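Local atomic coordinates of mandelate racemase/muconate lactonizing enzyme family protein (PDB entry 2QDE), a protein that belongs to the mandelate racemase/muconate lactonizing enzyme family of the enolase superfamily and binds a barium ion in its barrel domain. Residues L267-Q272 with L278-W283; E247-L252 with L256-K261. All coordinates share one frame; numbering follows the deposited sequence.

Interaction 1 (L267-Q272 with L278-W283); sequences LMIKTQ and LKAQRW
The indole of Trp283 has the end of Ile269 over one face: CD1 of Ile269 sits 3.8 Å from the centroid of the six-membered ring, 25° off its normal, a CH-pi contact shifted toward the rim. Leu267 CB and the carbonyl O of Met268 approach the benzo end obliquely, Leu267 CB at 3.8 Å and Met268 O at 3.5 Å from Trp283 CH2. Ile269 and Trp283 reach for each other from opposite directions. With CG1 anti to the backbone N of Ile269 (chi1 -172°) and the chain extended beyond it, the isoleucine runs across the ring, CB near CH2, CG1 over the ring centre and CD1 over the CD2-CE3 bond. The same methyl continues to the helix, where Ala280 CB, one turn before the tryptophan, lies 4.2 Å from Ile269 CD1. Strand 267-269 and helix 278-283 are nearly antiparallel, at 170°, with axes 11.2 Å apart, a separation that the large ring spans. Val294 of the next strand touches both Ile269 and Trp283, and Leu312 of helix 303-315 packs on Ala280. With no hydrogen bond between the two segments, the helix is set against the strand by shape and dispersion, chiefly the indole face on Ile269, in a buried setting.

Interaction 2 (E247-L252 with L256-K261); sequences ESAQEL and LAIINK
Ile258 extends toward the loop because CG1 stands anti to its carbonyl carbon (chi1 -70°) and CD1 continues the chain outward (chi2 173°), which brings this methyl to Ala249 CB and the carbonyl O of Ser248. Ile258 CD1 lies 3.8 Å from Ala249 CB, and it is 3.9 Å from Ser248 O. Ser248 turns its CB toward the helix as well, but its hydroxyl belongs to another network, hydrogen-bonding with Gln222 OE1 and Ala226 O. Leu229 of helix 229-236 touches both Ser248 and Ile258 and so adds to the apolar packing about the methyl. Glu251, the N-cap residue, marks the end of the loop, and its backbone N bonds to Asp254 OD2. In the first turn of helix 252-261, Leu256 N donates to Leu252 O, a helical i+4 to i bond of 3.1 Å. Glu251 OE2 accepts a nearly straight bond of 2.8 Å from Gln250 NE2, meeting it on the anti side of the carboxylate, and is bonded to Asn101 ND2 too, so two donors fix this oxygen. On the outer side, Leu256 packs against Leu256 of a second subunit, which also places Leu289 against Leu252. The loop joins strand 243-245 to helix 252-261 at the C-terminal end of a barrel strand, directly after the barium ligand Asp246, as in the TIM-barrel fold of the enolase superfamily.

Interactions 1 and 2 follow each other along the barrel domain: helix 252-261 leads into strand 266-269, and the centres of the two interactions are 12 Å apart. Trp283 is the bridge. Its NE1 lies 3.2 Å from Ala249 O, probably a hydrogen bond, which would tie the indole of interaction 1 to the loop of interaction 2. Leu252 CD2 adds packing at 3.6 Å from Trp283 N. The barium ion is bound by Asp195, Asn197, Glu221 and Asp246. Segment 247-252 directly follows Asp246, and Met268 of interaction 1 touches that aspartate. The side chain of Met268 is about 6 Å from the ion and that of Ser248 about 10 Å.

Interaction 1 (L267-Q272 with L278-W283)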
loop_
_atom_site.group_PDB
_atom_site.type_symbol
_atom_site.label_atom_id
_atom_site.label_comp_id
_atom_site.label_asym_id
_atom_site.label_seq_id
_atom_site.Cartn_x
_atom_site.Cartn_y
_atom_site.Cartn_z
ATOM N N LEU A 267 6.277 -19.489 13.868
ATOM C CA LEU A 267 6.863 -20.290 12.790
ATOM C C LEU A 267 7.408 -21.645 13.244
ATOM O O LEU A 267 7.776 -21.812 14.403
ATOM C CB LEU A 267 8.017 -19.506 12.157
ATOM C CG LEU A 267 7.809 -18.037 11.767
ATOM C CD1 LEU A 267 9.170 -17.351 11.632
ATOM C CD2 LEU A 267 7.021 -17.942 10.476
ATOM N N MET A 268 7.448 -22.608 12.324
ATOM C CA MET A 268 8.018 -23.921 12.616
ATOM C C MET A 268 9.157 -24.097 11.621
ATOM O O MET A 268 9.068 -23.648 10.477
ATOM C CB MET A 268 7.032 -25.081 12.401
ATOM C CG MET A 268 5.578 -24.725 12.232
ATOM S SD MET A 268 4.829 -23.960 13.658
ATOM C CE MET A 268 5.487 -24.951 14.955
ATOM N N ILE A 269 10.229 -24.747 12.046
ATOM C CA ILE A 269 11.343 -24.978 11.147
ATOM C C ILE A 269 11.784 -26.439 11.208
ATOM O O ILE A 269 11.495 -27.142 12.171
ATOM C CB ILE A 269 12.549 -24.084 11.527
ATOM C CG1 ILE A 269 13.651 -24.193 10.467
ATOM C CG2 ILE A 269 13.104 -24.507 12.883
ATOM C CD1 ILE A 269 14.876 -23.349 10.767
ATOM N N LYS A 270 12.445 -26.893 10.148
ATOM C CA LYS A 270 13.027 -28.236 10.093
ATOM C C LYS A 270 14.344 -27.995 9.378
ATOM O O LYS A 270 14.378 -27.291 8.369
ATOM C CB LYS A 270 12.169 -29.230 9.294
ATOM C CG LYS A 270 10.921 -29.714 10.021
ATOM C CD LYS A 270 10.332 -30.944 9.346
ATOM C CE LYS A 270 9.049 -31.415 10.030
ATOM N NZ LYS A 270 7.976 -30.399 9.948
ATOM N N THR A 271 15.431 -28.545 9.903
ATOM C CA THR A 271 16.727 -28.350 9.274
ATOM C C THR A 271 16.728 -28.816 7.821
ATOM O O THR A 271 17.408 -28.233 6.985
ATOM C CB THR A 271 17.850 -29.066 10.060
ATOM O OG1 THR A 271 17.444 -30.401 10.376
ATOM C CG2 THR A 271 18.142 -28.319 11.351
ATOM N N GLN A 272 15.954 -29.852 7.514
ATOM C CA GLN A 272 15.896 -30.349 6.143
ATOM C C GLN A 272 15.093 -29.420 5.228
ATOM O O GLN A 272 15.337 -29.360 4.026
ATOM C CB GLN A 272 15.302 -31.765 6.106
ATOM C CG GLN A 272 16.184 -32.819 6.765
ATOM C CD GLN A 272 15.839 -33.060 8.219
ATOM O OE1 GLN A 272 15.328 -32.173 8.908
ATOM N NE2 GLN A 272 16.127 -34.269 8.700
ATOM N N LEU A 278 23.676 -24.211 8.177
ATOM C CA LEU A 278 24.025 -22.840 7.829
ATOM C C LEU A 278 22.779 -22.114 7.326
ATOM O O LEU A 278 22.480 -21.015 7.776
ATOM C CB LEU A 278 25.123 -22.806 6.761
ATOM C CG LEU A 278 25.493 -21.424 6.213
ATOM C CD1 LEU A 278 25.801 -20.454 7.356
ATOM C CD2 LEU A 278 26.682 -21.554 5.278
ATOM N N LYS A 279 22.056 -22.738 6.399
ATOM C CA LYS A 279 20.830 -22.152 5.865
ATOM C C LYS A 279 19.836 -21.904 7.006
ATOM O O LYS A 279 19.095 -20.914 6.998
ATOM C CB LYS A 279 20.204 -23.080 4.812
ATOM C CG LYS A 279 20.969 -23.145 3.487
ATOM C CD LYS A 279 20.826 -21.862 2.673
ATOM C CE LYS A 279 19.440 -21.755 1.999
ATOM N NZ LYS A 279 18.860 -20.355 2.091
ATOM N N ALA A 280 19.826 -22.805 7.986
ATOM C CA ALA A 280 18.940 -22.667 9.134
ATOM C C ALA A 280 19.313 -21.426 9.952
ATOM O O ALA A 280 18.440 -20.716 10.435
ATOM C CB ALA A 280 19.004 -23.911 10.010
ATOM N N GLN A 281 20.609 -21.165 10.110
ATOM C CA GLN A 281 21.040 -19.991 10.871
ATOM C C GLN A 281 20.549 -18.712 10.193
ATOM O O GLN A 281 20.138 -17.764 10.859
ATOM C CB GLN A 281 22.568 -19.959 10.996
ATOM C CG GLN A 281 23.156 -21.101 11.818
ATOM C CD GLN A 281 24.662 -21.006 11.936
ATOM O OE1 GLN A 281 25.202 -20.694 13.006
ATOM N NE2 GLN A 281 25.349 -21.258 10.833
ATOM N N ARG A 282 20.595 -18.692 8.863
ATOM C CA ARG A 282 20.129 -17.529 8.116
ATOM C C ARG A 282 18.613 -17.401 8.314
ATOM O O ARG A 282 18.093 -16.317 8.554
ATOM C CB ARG A 282 20.472 -17.691 6.631
ATOM C CG ARG A 282 21.979 -17.761 6.360
ATOM C CD ARG A 282 22.283 -17.991 4.887
ATOM N NE ARG A 282 23.723 -18.028 4.631
ATOM C CZ ARG A 282 24.278 -18.462 3.502
ATOM N NH1 ARG A 282 23.522 -18.903 2.505
ATOM N NH2 ARG A 282 25.599 -18.463 3.374
ATOM N N TRP A 283 17.929 -18.534 8.219
ATOM C CA TRP A 283 16.482 -18.634 8.393
ATOM C C TRP A 283 16.097 -18.046 9.759
ATOM O O TRP A 283 15.146 -17.269 9.879
ATOM C CB TRP A 283 16.097 -20.114 8.340
ATOM C CG TRP A 283 14.646 -20.447 8.111
ATOM C CD1 TRP A 283 14.094 -20.907 6.952
ATOM C CD2 TRP A 283 13.604 -20.491 9.095
ATOM N NE1 TRP A 283 12.783 -21.252 7.152
ATOM C CE2 TRP A 283 12.452 -21.007 8.458
ATOM C CE3 TRP A 283 13.534 -20.153 10.453
ATOM C CZ2 TRP A 283 11.237 -21.197 9.138
ATOM C CZ3 TRP A 283 12.326 -20.343 11.130
ATOM C CH2 TRP A 283 11.197 -20.860 10.470
#

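Interaction 2 (E247-L252 with L256-K261)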
loop_
_atom_site.group_PDB
_atom_site.type_symbol
_atom_site.label_atom_id
_atom_site.label_comp_id
_atom_site.label_asym_id
_atom_site.label_seq_id
_atom_site.Cartn_x
_atom_site.Cartn_y
_atom_site.Cartn_z
ATOM N N GLU A 247 5.052 -25.175 6.414
ATOM C CA GLU A 247 5.284 -25.337 4.991
ATOM C C GLU A 247 5.485 -24.001 4.275
ATOM O O GLU A 247 6.298 -23.910 3.363
ATOM C CB GLU A 247 4.129 -26.113 4.345
ATOM C CG GLU A 247 4.143 -27.610 4.643
ATOM C CD GLU A 247 3.424 -27.985 5.933
ATOM O OE1 GLU A 247 3.361 -27.158 6.870
ATOM O OE2 GLU A 247 2.923 -29.128 6.005
ATOM N N SER A 248 4.751 -22.970 4.689
ATOM C CA SER A 248 4.877 -21.653 4.069
ATOM C C SER A 248 6.232 -21.004 4.337
ATOM O O SER A 248 6.714 -20.214 3.525
ATOM C CB SER A 248 3.773 -20.713 4.559
ATOM O OG SER A 248 2.501 -21.145 4.111
ATOM N N ALA A 249 6.840 -21.343 5.474
ATOM C CA ALA A 249 8.134 -20.786 5.868
ATOM C C ALA A 249 9.303 -21.693 5.504
ATOM O O ALA A 249 9.850 -22.395 6.362
ATOM C CB ALA A 249 8.146 -20.517 7.365
ATOM N N GLN A 250 9.699 -21.664 4.238
ATOM C CA GLN A 250 10.804 -22.498 3.786
ATOM C C GLN A 250 12.057 -21.711 3.395
ATOM O O GLN A 250 13.150 -21.960 3.914
ATOM C CB GLN A 250 10.342 -23.357 2.608
ATOM C CG GLN A 250 11.422 -24.232 2.013
ATOM C CD GLN A 250 10.929 -24.991 0.804
ATOM O OE1 GLN A 250 9.978 -25.773 0.893
ATOM N NE2 GLN A 250 11.566 -24.765 -0.335
ATOM N N GLU A 251 11.899 -20.765 2.480
ATOM C CA GLU A 251 13.022 -19.960 2.011
ATOM C C GLU A 251 13.072 -18.596 2.694
ATOM O O GLU A 251 12.072 -18.130 3.247
ATOM C CB GLU A 251 12.924 -19.750 0.496
ATOM C CG GLU A 251 12.793 -21.030 -0.336
ATOM C CD GLU A 251 13.983 -21.971 -0.193
ATOM O OE1 GLU A 251 15.083 -21.504 0.167
ATOM O OE2 GLU A 251 13.818 -23.181 -0.458
ATOM N N LEU A 252 14.239 -17.958 2.645
ATOM C CA LEU A 252 14.400 -16.646 3.249
ATOM C C LEU A 252 13.359 -15.677 2.691
ATOM O O LEU A 252 12.731 -14.947 3.448
ATOM C CB LEU A 252 15.805 -16.097 2.989
ATOM C CG LEU A 252 16.977 -16.820 3.654
ATOM C CD1 LEU A 252 18.253 -16.049 3.357
ATOM C CD2 LEU A 252 16.760 -16.922 5.161
ATOM N N LEU A 256 10.284 -13.365 4.376
ATOM C CA LEU A 256 10.117 -11.938 4.111
ATOM C C LEU A 256 8.662 -11.669 3.733
ATOM O O LEU A 256 8.035 -10.748 4.253
ATOM C CB LEU A 256 11.037 -11.489 2.971
ATOM C CG LEU A 256 10.813 -10.055 2.479
ATOM C CD1 LEU A 256 10.974 -9.083 3.633
ATOM C CD2 LEU A 256 11.793 -9.735 1.366
ATOM N N ALA A 257 8.126 -12.485 2.832
ATOM C CA ALA A 257 6.744 -12.318 2.406
ATOM C C ALA A 257 5.802 -12.530 3.588
ATOM O O ALA A 257 4.770 -11.859 3.698
ATOM C CB ALA A 257 6.410 -13.295 1.276
ATOM N N ILE A 258 6.159 -13.449 4.480
ATOM C CA ILE A 258 5.318 -13.713 5.636
ATOM C C ILE A 258 5.227 -12.505 6.560
ATOM O O ILE A 258 4.142 -12.159 7.019
ATOM C CB ILE A 258 5.823 -14.932 6.442
ATOM C CG1 ILE A 258 5.574 -16.214 5.643
ATOM C CG2 ILE A 258 5.110 -15.004 7.787
ATOM C CD1 ILE A 258 6.178 -17.462 6.265
ATOM N N ILE A 259 6.351 -11.856 6.840
ATOM C CA ILE A 259 6.285 -10.704 7.722
ATOM C C ILE A 259 5.638 -9.514 6.996
ATOM O O ILE A 259 4.925 -8.725 7.616
ATOM C CB ILE A 259 7.689 -10.319 8.298
ATOM C CG1 ILE A 259 8.363 -9.258 7.447
ATOM C CG2 ILE A 259 8.577 -11.539 8.392
ATOM C CD1 ILE A 259 8.257 -7.887 8.063
ATOM N N ASN A 260 5.857 -9.401 5.685
ATOM C CA ASN A 260 5.265 -8.301 4.928
ATOM C C ASN A 260 3.750 -8.416 4.813
ATOM O O ASN A 260 3.044 -7.417 4.889
ATOM C CB ASN A 260 5.862 -8.201 3.522
ATOM C CG ASN A 260 7.274 -7.656 3.527
ATOM O OD1 ASN A 260 7.645 -6.886 4.409
ATOM N ND2 ASN A 260 8.062 -8.039 2.531
ATOM N N LYS A 261 3.255 -9.630 4.622
ATOM C CA LYS A 261 1.821 -9.850 4.495
ATOM C C LYS A 261 1.140 -10.097 5.840
ATOM O O LYS A 261 -0.085 -10.172 5.907
ATOM C CB LYS A 261 1.551 -11.043 3.574
ATOM C CG LYS A 261 2.011 -10.864 2.128
ATOM C CD LYS A 261 1.715 -12.115 1.315
ATOM C CE LYS A 261 2.173 -11.990 -0.144
ATOM N NZ LYS A 261 1.402 -10.961 -0.902
#